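Local coordinates for uncharacterized protein (Mycobacterium tuberculosis, PDB 4Q6U), which is of unknown function but combines one GAF-like and two PAS-like domains, consistent with a role as a sensor of small molecules or other signals, at residues V16-D21 / H89-W94; E79-T84 / P108-W113; D85-G90 / V208-N213; D122-L127 / E137-R142. All coordinates share one frame; numbering follows the deposited sequence.

Contact 1: V16-D21 / H89-W94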
loop_
_atom_site.group_PDB
_atom_site.type_symbol
_atom_site.label_atom_id
_atom_site.label_comp_id
_atom_site.label_asym_id
_atom_site.label_seq_id
_atom_site.Cartn_x
_atom_site.Cartn_y
_atom_site.Cartn_z
ATOM N N VAL B 16 11.625 -26.879 5.232
ATOM C CA VAL B 16 10.456 -27.214 6.027
ATOM C C VAL B 16 10.518 -26.567 7.408
ATOM O O VAL B 16 11.461 -26.783 8.147
ATOM C CB VAL B 16 10.324 -28.741 6.185
ATOM C CG1 VAL B 16 9.308 -29.085 7.257
ATOM C CG2 VAL B 16 9.955 -29.375 4.850
ATOM N N GLU B 17 9.509 -25.768 7.736
ATOM C CA GLU B 17 9.381 -25.185 9.066
ATOM C C GLU B 17 8.752 -26.237 9.974
ATOM O O GLU B 17 7.727 -26.833 9.630
ATOM C CB GLU B 17 8.543 -23.900 9.017
ATOM C CG GLU B 17 8.748 -22.937 10.192
ATOM C CD GLU B 17 7.733 -23.147 11.296
ATOM O OE1 GLU B 17 7.156 -24.255 11.384
ATOM O OE2 GLU B 17 7.501 -22.202 12.072
ATOM N N THR B 18 9.376 -26.476 11.123
ATOM C CA THR B 18 8.978 -27.578 11.992
ATOM C C THR B 18 8.581 -27.126 13.397
ATOM O O THR B 18 8.788 -27.854 14.366
ATOM C CB THR B 18 10.112 -28.621 12.123
ATOM O OG1 THR B 18 11.320 -27.979 12.552
ATOM C CG2 THR B 18 10.358 -29.316 10.793
ATOM N N LEU B 19 8.010 -25.932 13.512
ATOM C CA LEU B 19 7.608 -25.434 14.824
ATOM C C LEU B 19 6.108 -25.607 15.064
ATOM O O LEU B 19 5.621 -25.378 16.170
ATOM C CB LEU B 19 8.013 -23.965 14.985
ATOM C CG LEU B 19 9.514 -23.742 15.192
ATOM C CD1 LEU B 19 9.877 -22.279 15.091
ATOM C CD2 LEU B 19 9.960 -24.310 16.536
ATOM N N GLY B 20 5.382 -26.013 14.025
ATOM C CA GLY B 20 3.963 -26.292 14.155
ATOM C C GLY B 20 3.702 -27.749 14.503
ATOM O O GLY B 20 4.632 -28.503 14.785
ATOM N N ASP B 21 2.434 -28.150 14.487
ATOM C CA ASP B 21 2.072 -29.530 14.790
ATOM C C ASP B 21 2.500 -30.453 13.653
ATOM O O ASP B 21 2.928 -31.585 13.880
ATOM C CB ASP B 21 0.568 -29.652 15.042
ATOM C CG ASP B 21 0.122 -28.891 16.277
ATOM O OD1 ASP B 21 0.749 -29.066 17.346
ATOM O OD2 ASP B 21 -0.850 -28.111 16.174
ATOM N N HIS B 89 14.621 -24.837 14.277
ATOM C CA HIS B 89 13.632 -23.993 13.620
ATOM C C HIS B 89 13.049 -24.662 12.386
ATOM O O HIS B 89 11.925 -24.362 11.965
ATOM C CB HIS B 89 14.244 -22.650 13.219
ATOM C CG HIS B 89 14.388 -21.693 14.357
ATOM N ND1 HIS B 89 14.382 -20.324 14.184
ATOM C CD2 HIS B 89 14.537 -21.901 15.687
ATOM C CE1 HIS B 89 14.525 -19.733 15.354
ATOM N NE2 HIS B 89 14.621 -20.668 16.286
ATOM N N GLY B 90 13.832 -25.540 11.786
ATOM C CA GLY B 90 13.387 -26.212 10.583
ATOM C C GLY B 90 14.346 -27.287 10.121
ATOM O O GLY B 90 15.378 -27.536 10.751
ATOM N N VAL B 91 13.981 -27.921 9.014
ATOM C CA VAL B 91 14.773 -28.971 8.394
ATOM C C VAL B 91 14.762 -28.744 6.885
ATOM O O VAL B 91 13.711 -28.465 6.305
ATOM C CB VAL B 91 14.218 -30.387 8.717
ATOM C CG1 VAL B 91 14.957 -31.472 7.918
ATOM C CG2 VAL B 91 14.282 -30.669 10.207
ATOM N N GLN B 92 15.924 -28.846 6.252
ATOM C CA GLN B 92 15.992 -28.751 4.803
ATOM C C GLN B 92 16.102 -30.165 4.254
ATOM O O GLN B 92 16.899 -30.951 4.755
ATOM C CB GLN B 92 17.172 -27.896 4.363
ATOM C CG GLN B 92 16.831 -26.935 3.246
ATOM C CD GLN B 92 17.882 -25.864 3.073
ATOM O OE1 GLN B 92 18.910 -25.867 3.763
ATOM N NE2 GLN B 92 17.633 -24.935 2.149
ATOM N N VAL B 93 15.293 -30.486 3.246
ATOM C CA VAL B 93 15.185 -31.871 2.760
ATOM C C VAL B 93 15.383 -31.982 1.249
ATOM O O VAL B 93 14.885 -31.148 0.476
ATOM C CB VAL B 93 13.811 -32.481 3.119
ATOM C CG1 VAL B 93 13.773 -33.988 2.792
ATOM C CG2 VAL B 93 13.490 -32.255 4.577
ATOM N N TRP B 94 16.100 -33.023 0.829
ATOM C CA TRP B 94 16.289 -33.307 -0.586
ATOM C C TRP B 94 16.128 -34.804 -0.823
ATOM O O TRP B 94 16.629 -35.604 -0.039
ATOM C CB TRP B 94 17.668 -32.834 -1.051
ATOM C CG TRP B 94 17.991 -33.214 -2.452
ATOM C CD1 TRP B 94 17.787 -32.465 -3.574
ATOM C CD2 TRP B 94 18.574 -34.444 -2.895
ATOM N NE1 TRP B 94 18.207 -33.152 -4.686
ATOM C CE2 TRP B 94 18.697 -34.370 -4.295
ATOM C CE3 TRP B 94 19.007 -35.599 -2.240
ATOM C CZ2 TRP B 94 19.230 -35.409 -5.057
ATOM C CZ3 TRP B 94 19.534 -36.637 -3.000
ATOM C CH2 TRP B 94 19.643 -36.531 -4.392
#

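Contact 2: E79-T84 / P108-W113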
loop_
_atom_site.group_PDB
_atom_site.type_symbol
_atom_site.label_atom_id
_atom_site.label_comp_id
_atom_site.label_asym_id
_atom_site.label_seq_id
_atom_site.Cartn_x
_atom_site.Cartn_y
_atom_site.Cartn_z
ATOM N N GLU B 79 18.956 -31.704 6.556
ATOM C CA GLU B 79 19.853 -30.763 7.206
ATOM C C GLU B 79 19.055 -29.983 8.231
ATOM O O GLU B 79 18.117 -29.268 7.868
ATOM C CB GLU B 79 20.476 -29.805 6.187
ATOM C CG GLU B 79 21.395 -30.467 5.187
ATOM C CD GLU B 79 22.620 -31.060 5.839
ATOM O OE1 GLU B 79 23.111 -30.477 6.821
ATOM O OE2 GLU B 79 23.079 -32.118 5.376
ATOM N N PRO B 80 19.405 -30.127 9.515
ATOM C CA PRO B 80 18.728 -29.363 10.562
ATOM C C PRO B 80 19.020 -27.870 10.435
ATOM O O PRO B 80 20.109 -27.494 9.999
ATOM C CB PRO B 80 19.336 -29.933 11.855
ATOM C CG PRO B 80 20.677 -30.390 11.447
ATOM C CD PRO B 80 20.460 -30.990 10.079
ATOM N N VAL B 81 18.049 -27.037 10.787
ATOM C CA VAL B 81 18.298 -25.616 10.926
ATOM C C VAL B 81 18.146 -25.282 12.402
ATOM O O VAL B 81 17.030 -25.219 12.925
ATOM C CB VAL B 81 17.339 -24.760 10.094
ATOM C CG1 VAL B 81 17.818 -23.315 10.075
ATOM C CG2 VAL B 81 17.246 -25.298 8.673
ATOM N N ILE B 82 19.275 -25.088 13.073
ATOM C CA ILE B 82 19.266 -24.988 14.522
ATOM C C ILE B 82 19.740 -23.621 14.977
ATOM O O ILE B 82 20.834 -23.183 14.623
ATOM C CB ILE B 82 20.136 -26.084 15.149
ATOM C CG1 ILE B 82 19.677 -27.452 14.637
ATOM C CG2 ILE B 82 20.061 -26.012 16.667
ATOM C CD1 ILE B 82 20.507 -28.628 15.143
HETATM N N MSE B 83 18.879 -22.950 15.736
HETATM C CA MSE B 83 19.149 -21.628 16.290
HETATM C C MSE B 83 20.259 -21.748 17.318
HETATM O O MSE B 83 20.452 -22.817 17.885
HETATM C CB MSE B 83 17.881 -21.056 16.922
HETATM C CG MSE B 83 18.025 -19.651 17.491
HETATM SE SE MSE B 83 18.750 -18.466 16.137
HETATM C CE MSE B 83 19.006 -16.849 17.258
ATOM N N THR B 84 20.993 -20.672 17.572
ATOM C CA THR B 84 22.144 -20.797 18.477
ATOM C C THR B 84 21.764 -21.022 19.945
ATOM O O THR B 84 22.643 -21.214 20.793
ATOM C CB THR B 84 23.068 -19.568 18.381
ATOM O OG1 THR B 84 22.284 -18.368 18.411
ATOM C CG2 THR B 84 23.869 -19.626 17.073
ATOM N N PRO B 108 19.773 -21.440 4.893
ATOM C CA PRO B 108 18.717 -20.824 5.697
ATOM C C PRO B 108 19.319 -20.119 6.905
ATOM O O PRO B 108 20.359 -20.550 7.392
ATOM C CB PRO B 108 17.839 -22.019 6.113
ATOM C CG PRO B 108 18.506 -23.253 5.528
ATOM C CD PRO B 108 19.911 -22.869 5.207
ATOM N N GLY B 109 18.676 -19.050 7.370
ATOM C CA GLY B 109 19.195 -18.267 8.468
ATOM C C GLY B 109 18.171 -18.142 9.578
ATOM O O GLY B 109 17.189 -17.411 9.442
ATOM N N PRO B 110 18.389 -18.874 10.676
ATOM C CA PRO B 110 17.500 -18.839 11.835
ATOM C C PRO B 110 17.726 -17.569 12.639
ATOM O O PRO B 110 18.855 -17.087 12.739
ATOM C CB PRO B 110 17.911 -20.081 12.626
ATOM C CG PRO B 110 19.348 -20.236 12.313
ATOM C CD PRO B 110 19.562 -19.736 10.909
ATOM N N LEU B 111 16.644 -17.014 13.164
ATOM C CA LEU B 111 16.720 -15.882 14.080
ATOM C C LEU B 111 15.502 -15.912 14.996
ATOM O O LEU B 111 14.545 -16.664 14.757
ATOM C CB LEU B 111 16.778 -14.553 13.314
ATOM C CG LEU B 111 15.541 -14.207 12.469
ATOM C CD1 LEU B 111 15.170 -12.744 12.647
ATOM C CD2 LEU B 111 15.767 -14.490 10.998
ATOM N N LYS B 112 15.516 -15.079 16.026
ATOM C CA LYS B 112 14.354 -14.969 16.884
ATOM C C LYS B 112 14.218 -13.556 17.412
ATOM O O LYS B 112 15.208 -12.825 17.552
ATOM C CB LYS B 112 14.422 -15.954 18.057
ATOM C CG LYS B 112 15.555 -15.695 19.023
ATOM C CD LYS B 112 15.545 -16.703 20.175
ATOM C CE LYS B 112 16.675 -16.440 21.164
ATOM N NZ LYS B 112 16.692 -17.492 22.224
ATOM N N TRP B 113 12.973 -13.180 17.671
ATOM C CA TRP B 113 12.654 -11.937 18.350
ATOM C C TRP B 113 12.022 -12.312 19.679
ATOM O O TRP B 113 10.988 -12.988 19.701
ATOM C CB TRP B 113 11.696 -11.069 17.525
ATOM C CG TRP B 113 12.330 -10.373 16.365
ATOM C CD1 TRP B 113 13.562 -10.618 15.828
ATOM C CD2 TRP B 113 11.769 -9.296 15.608
ATOM N NE1 TRP B 113 13.795 -9.761 14.771
ATOM C CE2 TRP B 113 12.710 -8.941 14.621
ATOM C CE3 TRP B 113 10.556 -8.595 15.670
ATOM C CZ2 TRP B 113 12.474 -7.915 13.693
ATOM C CZ3 TRP B 113 10.326 -7.579 14.753
ATOM C CH2 TRP B 113 11.281 -7.250 13.777
#

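Contact 3: D85-G90 / V208-N213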
loop_
_atom_site.group_PDB
_atom_site.type_symbol
_atom_site.label_atom_id
_atom_site.label_comp_id
_atom_site.label_asym_id
_atom_site.label_seq_id
_atom_site.Cartn_x
_atom_site.Cartn_y
_atom_site.Cartn_z
ATOM N N ASP B 85 20.471 -21.034 20.255
ATOM C CA ASP B 85 20.048 -21.461 21.590
ATOM C C ASP B 85 19.771 -22.970 21.636
ATOM O O ASP B 85 19.278 -23.485 22.636
ATOM C CB ASP B 85 18.810 -20.678 22.052
ATOM C CG ASP B 85 17.685 -20.699 21.033
ATOM O OD1 ASP B 85 17.698 -21.584 20.154
ATOM O OD2 ASP B 85 16.785 -19.828 21.117
ATOM N N GLY B 86 20.073 -23.666 20.539
ATOM C CA GLY B 86 19.887 -25.106 20.451
ATOM C C GLY B 86 18.546 -25.549 19.889
ATOM O O GLY B 86 18.312 -26.741 19.700
ATOM N N ARG B 87 17.666 -24.592 19.612
ATOM C CA ARG B 87 16.313 -24.884 19.143
ATOM C C ARG B 87 16.245 -25.121 17.645
ATOM O O ARG B 87 16.788 -24.357 16.850
ATOM C CB ARG B 87 15.358 -23.739 19.507
ATOM C CG ARG B 87 15.167 -23.554 21.006
ATOM C CD ARG B 87 14.357 -24.698 21.595
ATOM N NE ARG B 87 13.107 -24.892 20.863
ATOM C CZ ARG B 87 12.001 -24.184 21.067
ATOM N NH1 ARG B 87 11.980 -23.223 21.990
ATOM N NH2 ARG B 87 10.914 -24.435 20.347
HETATM N N MSE B 88 15.554 -26.184 17.266
HETATM C CA MSE B 88 15.377 -26.521 15.862
HETATM C C MSE B 88 14.274 -25.676 15.251
HETATM O O MSE B 88 13.125 -25.767 15.673
HETATM C CB MSE B 88 15.047 -28.002 15.726
HETATM C CG MSE B 88 14.860 -28.456 14.307
HETATM SE SE MSE B 88 16.352 -29.508 13.666
HETATM C CE MSE B 88 16.701 -30.562 15.267
ATOM N N HIS B 89 14.621 -24.837 14.277
ATOM C CA HIS B 89 13.632 -23.993 13.620
ATOM C C HIS B 89 13.049 -24.662 12.386
ATOM O O HIS B 89 11.925 -24.362 11.965
ATOM C CB HIS B 89 14.244 -22.650 13.219
ATOM C CG HIS B 89 14.388 -21.693 14.357
ATOM N ND1 HIS B 89 14.382 -20.324 14.184
ATOM C CD2 HIS B 89 14.537 -21.901 15.687
ATOM C CE1 HIS B 89 14.525 -19.733 15.354
ATOM N NE2 HIS B 89 14.621 -20.668 16.286
ATOM N N GLY B 90 13.832 -25.540 11.786
ATOM C CA GLY B 90 13.387 -26.212 10.583
ATOM C C GLY B 90 14.346 -27.287 10.121
ATOM O O GLY B 90 15.378 -27.536 10.751
ATOM N N VAL B 208 7.789 -15.277 22.108
ATOM C CA VAL B 208 8.957 -15.299 21.241
ATOM C C VAL B 208 8.550 -15.640 19.821
ATOM O O VAL B 208 7.795 -16.590 19.607
ATOM C CB VAL B 208 10.002 -16.334 21.724
ATOM C CG1 VAL B 208 11.200 -16.374 20.786
ATOM C CG2 VAL B 208 10.447 -16.029 23.158
ATOM N N ALA B 209 9.029 -14.860 18.858
ATOM C CA ALA B 209 8.833 -15.180 17.451
ATOM C C ALA B 209 10.106 -15.826 16.897
ATOM O O ALA B 209 11.192 -15.247 16.976
ATOM C CB ALA B 209 8.465 -13.935 16.656
ATOM N N ARG B 210 9.976 -17.042 16.374
ATOM C CA ARG B 210 11.115 -17.739 15.790
ATOM C C ARG B 210 10.979 -17.756 14.277
ATOM O O ARG B 210 9.883 -17.939 13.754
ATOM C CB ARG B 210 11.220 -19.163 16.344
ATOM C CG ARG B 210 11.524 -19.194 17.835
ATOM C CD ARG B 210 11.757 -20.578 18.385
ATOM N NE ARG B 210 12.140 -20.483 19.794
ATOM C CZ ARG B 210 13.395 -20.390 20.219
ATOM N NH1 ARG B 210 14.396 -20.404 19.345
ATOM N NH2 ARG B 210 13.650 -20.280 21.517
ATOM N N ALA B 211 12.092 -17.576 13.575
ATOM C CA ALA B 211 12.048 -17.371 12.134
ATOM C C ALA B 211 13.191 -18.049 11.382
ATOM O O ALA B 211 14.187 -18.463 11.968
ATOM C CB ALA B 211 12.048 -15.865 11.832
HETATM N N MSE B 212 13.026 -18.176 10.074
HETATM C CA MSE B 212 14.135 -18.498 9.194
HETATM C C MSE B 212 14.058 -17.600 7.982
HETATM O O MSE B 212 12.972 -17.415 7.430
HETATM C CB MSE B 212 14.102 -19.966 8.753
HETATM C CG MSE B 212 14.229 -20.950 9.872
HETATM SE SE MSE B 212 14.186 -22.747 9.126
HETATM C CE MSE B 212 12.273 -22.876 8.716
ATOM N N ASN B 213 15.181 -17.024 7.562
ATOM C CA ASN B 213 15.186 -16.402 6.244
ATOM C C ASN B 213 16.065 -17.162 5.257
ATOM O O ASN B 213 16.709 -18.165 5.607
ATOM C CB ASN B 213 15.599 -14.915 6.332
ATOM C CG ASN B 213 17.057 -14.709 6.726
ATOM O OD1 ASN B 213 17.868 -15.639 6.721
ATOM N ND2 ASN B 213 17.398 -13.465 7.054
#

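Contact 4: D122-L127 / E137-R142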
loop_
_atom_site.group_PDB
_atom_site.type_symbol
_atom_site.label_atom_id
_atom_site.label_comp_id
_atom_site.label_asym_id
_atom_site.label_seq_id
_atom_site.Cartn_x
_atom_site.Cartn_y
_atom_site.Cartn_z
ATOM N N ASP B 122 20.117 -12.725 16.118
ATOM C CA ASP B 122 20.289 -13.236 14.751
ATOM C C ASP B 122 21.425 -14.226 14.706
ATOM O O ASP B 122 21.977 -14.585 15.749
ATOM C CB ASP B 122 20.563 -12.109 13.762
ATOM C CG ASP B 122 19.305 -11.380 13.355
ATOM O OD1 ASP B 122 18.730 -10.699 14.223
ATOM O OD2 ASP B 122 18.894 -11.498 12.179
ATOM N N THR B 123 21.770 -14.650 13.492
ATOM C CA THR B 123 22.910 -15.539 13.239
ATOM C C THR B 123 23.734 -14.953 12.092
ATOM O O THR B 123 23.238 -14.093 11.361
ATOM C CB THR B 123 22.451 -16.970 12.876
ATOM O OG1 THR B 123 21.559 -16.920 11.758
ATOM C CG2 THR B 123 21.737 -17.623 14.050
ATOM N N PRO B 124 24.999 -15.383 11.941
ATOM C CA PRO B 124 25.760 -15.020 10.738
ATOM C C PRO B 124 24.985 -15.320 9.454
ATOM O O PRO B 124 24.983 -14.522 8.512
ATOM C CB PRO B 124 27.010 -15.904 10.844
ATOM C CG PRO B 124 27.219 -16.037 12.322
ATOM C CD PRO B 124 25.840 -16.083 12.933
ATOM N N GLU B 125 24.318 -16.468 9.433
ATOM C CA GLU B 125 23.523 -16.872 8.284
ATOM C C GLU B 125 22.348 -15.914 8.038
ATOM O O GLU B 125 22.129 -15.468 6.904
ATOM C CB GLU B 125 23.024 -18.309 8.474
ATOM C CG GLU B 125 24.123 -19.385 8.398
ATOM C CD GLU B 125 24.970 -19.481 9.661
ATOM O OE1 GLU B 125 24.564 -18.936 10.715
ATOM O OE2 GLU B 125 26.050 -20.105 9.594
ATOM N N SER B 126 21.596 -15.582 9.085
ATOM C CA SER B 126 20.426 -14.717 8.893
ATOM C C SER B 126 20.850 -13.301 8.489
ATOM O O SER B 126 20.170 -12.624 7.705
ATOM C CB SER B 126 19.560 -14.685 10.155
ATOM O OG SER B 126 20.065 -13.791 11.147
ATOM N N LEU B 127 21.999 -12.875 8.999
ATOM C CA LEU B 127 22.546 -11.563 8.684
ATOM C C LEU B 127 23.068 -11.509 7.255
ATOM O O LEU B 127 22.812 -10.547 6.528
ATOM C CB LEU B 127 23.662 -11.204 9.671
ATOM C CG LEU B 127 23.170 -10.841 11.071
ATOM C CD1 LEU B 127 24.354 -10.655 11.997
ATOM C CD2 LEU B 127 22.315 -9.587 11.042
ATOM N N GLU B 137 28.908 -7.141 11.999
ATOM C CA GLU B 137 27.608 -7.189 12.668
ATOM C C GLU B 137 27.666 -7.918 14.014
ATOM O O GLU B 137 28.406 -8.885 14.184
ATOM C CB GLU B 137 26.564 -7.862 11.774
ATOM C CG GLU B 137 26.239 -7.118 10.488
ATOM C CD GLU B 137 25.396 -5.878 10.713
ATOM O OE1 GLU B 137 24.599 -5.847 11.675
ATOM O OE2 GLU B 137 25.531 -4.926 9.917
ATOM N N ILE B 138 26.864 -7.440 14.959
ATOM C CA ILE B 138 26.657 -8.110 16.231
ATOM C C ILE B 138 25.410 -8.977 16.156
ATOM O O ILE B 138 24.352 -8.504 15.749
ATOM C CB ILE B 138 26.505 -7.099 17.378
ATOM C CG1 ILE B 138 27.798 -6.306 17.557
ATOM C CG2 ILE B 138 26.147 -7.806 18.677
ATOM C CD1 ILE B 138 27.657 -5.150 18.535
ATOM N N THR B 139 25.527 -10.239 16.561
ATOM C CA THR B 139 24.410 -11.170 16.435
ATOM C C THR B 139 23.373 -11.066 17.557
ATOM O O THR B 139 22.188 -11.324 17.330
ATOM C CB THR B 139 24.912 -12.623 16.369
ATOM O OG1 THR B 139 25.791 -12.891 17.482
ATOM C CG2 THR B 139 25.652 -12.850 15.062
ATOM N N TYR B 140 23.813 -10.695 18.757
ATOM C CA TYR B 140 22.940 -10.673 19.930
ATOM C C TYR B 140 22.619 -9.259 20.409
ATOM O O TYR B 140 23.310 -8.304 20.061
ATOM C CB TYR B 140 23.574 -11.469 21.079
ATOM C CG TYR B 140 24.918 -10.937 21.542
ATOM C CD1 TYR B 140 24.999 -9.932 22.502
ATOM C CD2 TYR B 140 26.104 -11.442 21.020
ATOM C CE1 TYR B 140 26.221 -9.440 22.928
ATOM C CE2 TYR B 140 27.334 -10.958 21.441
ATOM C CZ TYR B 140 27.382 -9.960 22.396
ATOM O OH TYR B 140 28.596 -9.473 22.813
ATOM N N GLY B 141 21.562 -9.134 21.207
ATOM C CA GLY B 141 21.189 -7.856 21.790
ATOM C C GLY B 141 20.750 -6.816 20.771
ATOM O O GLY B 141 20.910 -5.614 20.988
ATOM N N ARG B 142 20.179 -7.278 19.659
ATOM C CA ARG B 142 19.796 -6.395 18.561
ATOM C C ARG B 142 18.428 -5.775 18.800
ATOM O O ARG B 142 17.513 -6.443 19.284
ATOM C CB ARG B 142 19.782 -7.167 17.223
ATOM C CG ARG B 142 21.128 -7.773 16.817
ATOM C CD ARG B 142 20.984 -8.739 15.627
ATOM N NE ARG B 142 20.506 -8.064 14.422
ATOM C CZ ARG B 142 21.262 -7.290 13.642
ATOM N NH1 ARG B 142 22.542 -7.092 13.936
ATOM N NH2 ARG B 142 20.737 -6.719 12.555
#

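Contact 1: V16-D21 / H89-W94
The end of strand 14-17 runs antiparallel to strand 88-97, with Val-16 and Val-91 forming a hydrogen-bonded pair and Glu-17 and Gly-90 the non-hydrogen-bonded pair that follows. Two backbone N-H...O hydrogen bonds close the Val-16/Val-91 ring: Val-16 N gives to Val-91 O at 2.8 Å and Val-91 N to Val-16 O at 2.9 Å, each donor lying in the plane of the carbonyl it meets. Beyond this pair the chain leaves the sheet, and Thr-18 N keeps only a weak, though almost straight, bond of 3.4 Å to His-89 O. Gly-90, lacking a side chain, lets Val-16 O come to 3.2 Å from its CA. Thr-18 OG1, placed between its own backbone N and carbonyl carbon (chi1 54°), lies 3.4 Å from the same Gly-90 CA. That torsion sends Thr-18 CG2 obliquely across to Val-91 CG2, 4.2 Å away, on the face carrying Val-16 and Val-91, where Leu-59 of helix 48-61 packs on both Thr-18 and Val-91. Glu-17 points to the other face. Its chain bends at chi2 (-94°), so that OE1 turns back to accept from Leu-19 N at 2.8 Å from above the carboxylate plane, pinning the turn, while OE2 makes a salt bridge with Arg-194. Leu-19 then brings CG over His-89 O. These are the two central strands of the six-stranded antiparallel sheet of the GAF-like N-terminal domain, with a helix on one face and the middle domain against the other.

Contact 2: E79-T84 / P108-W113
Pro-110 sits at the centre of this contact, its ring inserted between the side chains of Val-81 and Met-83 (a selenomethionine). Val-81 CG1 touches the ring at CD, 4.1 Å away, while its second branch, CG2, turns to Pro-108 CG at 4.0 Å; one valine thus meets two prolines, crossing each obliquely. From the other side the Met-83 selenium rests 4.0 Å from Pro-110 CB and passes over that residue's carbonyl, SE lying 3.7 Å from Pro-110 O. Met-83 gets there with CG anti to its backbone N (chi1 -178°) and a bend at chi2 (53°), which carries CE on to Lys-112 CG, 4.0 Å away and nearly at right angles to the lysine chain. Contact between the two segments is thus carried by apolar groups. One shell out, polar bonds fix the pieces. Val-81 is held by backbone bonds to His-89 and Gly-90, and Gly-109 and Leu-111 by backbone bonds to Asn-213 and Ala-211. Pro-110 O accepts from Thr-123 OG1, and the extended Lys-112 chain ends in a salt bridge with Asp-85. The hydrophobic seam therefore joins the C-terminal end of strand 74-82, in the GAF-like sheet, and the residue that follows it to strand 109-114 of the next sheet, as an interface between the N-terminal GAF-like domain and the PAS-like middle domain.

Contact 3: D85-G90 / V208-N213
Polar side chains tie the GAF-like N-terminal domain to the PAS-like middle domain here, where residues 88-90, at the start of strand 88-97, cross residues 208-213 of strand 206-215 at 49°. The N-terminal side is shaped by two motifs: an Asx turn, in which Asp-85 OD1 accepts from Arg-87 N, and a classic beta bulge, with His-89 and Gly-90 both opposite Val-81. The bulge presents the His-89 ring to Arg-210 and Ala-211. ND1 donates to Ala-211 O at 2.9 Å, in the ring plane but from above the plane of that carbonyl, and NE2 accepts from Arg-210 NH1 at 3.1 Å. With both ring nitrogens engaged, the ring is fixed in rotation and is probably neutral. Arg-210 places CB over one face of the imidazole, 3.9 Å from the ring centroid in a CH-pi contact, and its extended chain then runs past NE2 so that NH1 meets that nitrogen in the ring plane, the guanidinium standing almost perpendicular (87°) to the ring. The same group grips Asp-85 end-on, NH1 and NH2 both to OD2; this oxygen also takes a salt bridge from Lys-112. Arg-210 NE pairs with Glu-198, whose charge probably eases the like-charge approach of Arg-87, which lies across one face of the Arg-210 guanidinium. Two residues on, Met-212, a selenomethionine, brings SE to 3.8 Å from Gly-90 CA and CE to 3.6 Å from His-89 O. Of the two Arg-210 nitrogens, NH1 takes the syn lone pair of Asp-85 OD2, at 3.0 Å, whereas NH2 meets it from above the carboxylate plane.

Contact 4: D122-L127 / E137-R142
Thr-123 and Ser-126 form a capping box at the start of helix 124-129: Ser-126 N donates to Thr-123 OG1, and Thr-123 N donates almost straight to Ser-126 OG at 3.0 Å. Thr-123 OG1 is also hydrogen-bonded to Pro-110 O of strand 109-114, which ties the helix start to the sheet. Ser-126 OG in turn donates a hydrogen bond to the anti lone pair of Asp-122 OD2, 2.8 Å away, which steadies the carboxylate. Asp-122 has CG beside its backbone N (chi1 -80°), so OD1 reaches Arg-142 NE in a 3.2 Å salt bridge, while its backbone N donates to Thr-139 O at 2.8 Å. Arg-142 bends at chi3 (63°), folding its guanidinium back over the loop: NH1 gives to Ile-138 O at 2.9 Å and makes a weak salt bridge with Glu-137 OE1. Leu-127, its CG anti to the carbonyl carbon (chi1 -73°), sets CD2 over the centre of the guanidinium face, 3.6 Å from CZ of Arg-142, and CD1 against Glu-137 CB; Thr-139 CG2 fills in beside CD1 and Pro-124 CD. Arg-142 NE also pairs with Asp-147, whose carboxylate lies close to that of Asp-122, so the arginine probably offsets the repulsion between two acids and helps keep both ionised.

Contacts 2 and 3, with centres about 5 Å apart, both lie at the junction between the N-terminal and middle domains; the salt bridge from Lys-112 NZ to Asp-85 OD2, at 2.6 Å, joins them. Contact 1 lies within the N-terminal sheet, shares His-89 and Gly-90 with contact 3, and reaches the interface through Leu-19, whose CD1 is 3.6 Å from Arg-210 CB. Contact 4 belongs to the middle domain alone. It meets contact 2 where Thr-123 OG1 lies 2.9 Å from Pro-110 O, and contact 3 where Asn-213 ND2 lies 3.0 Å from Ser-126 O. Contacts 1 and 4 do not touch: their centres are about 21 Å apart, with the interface linking them.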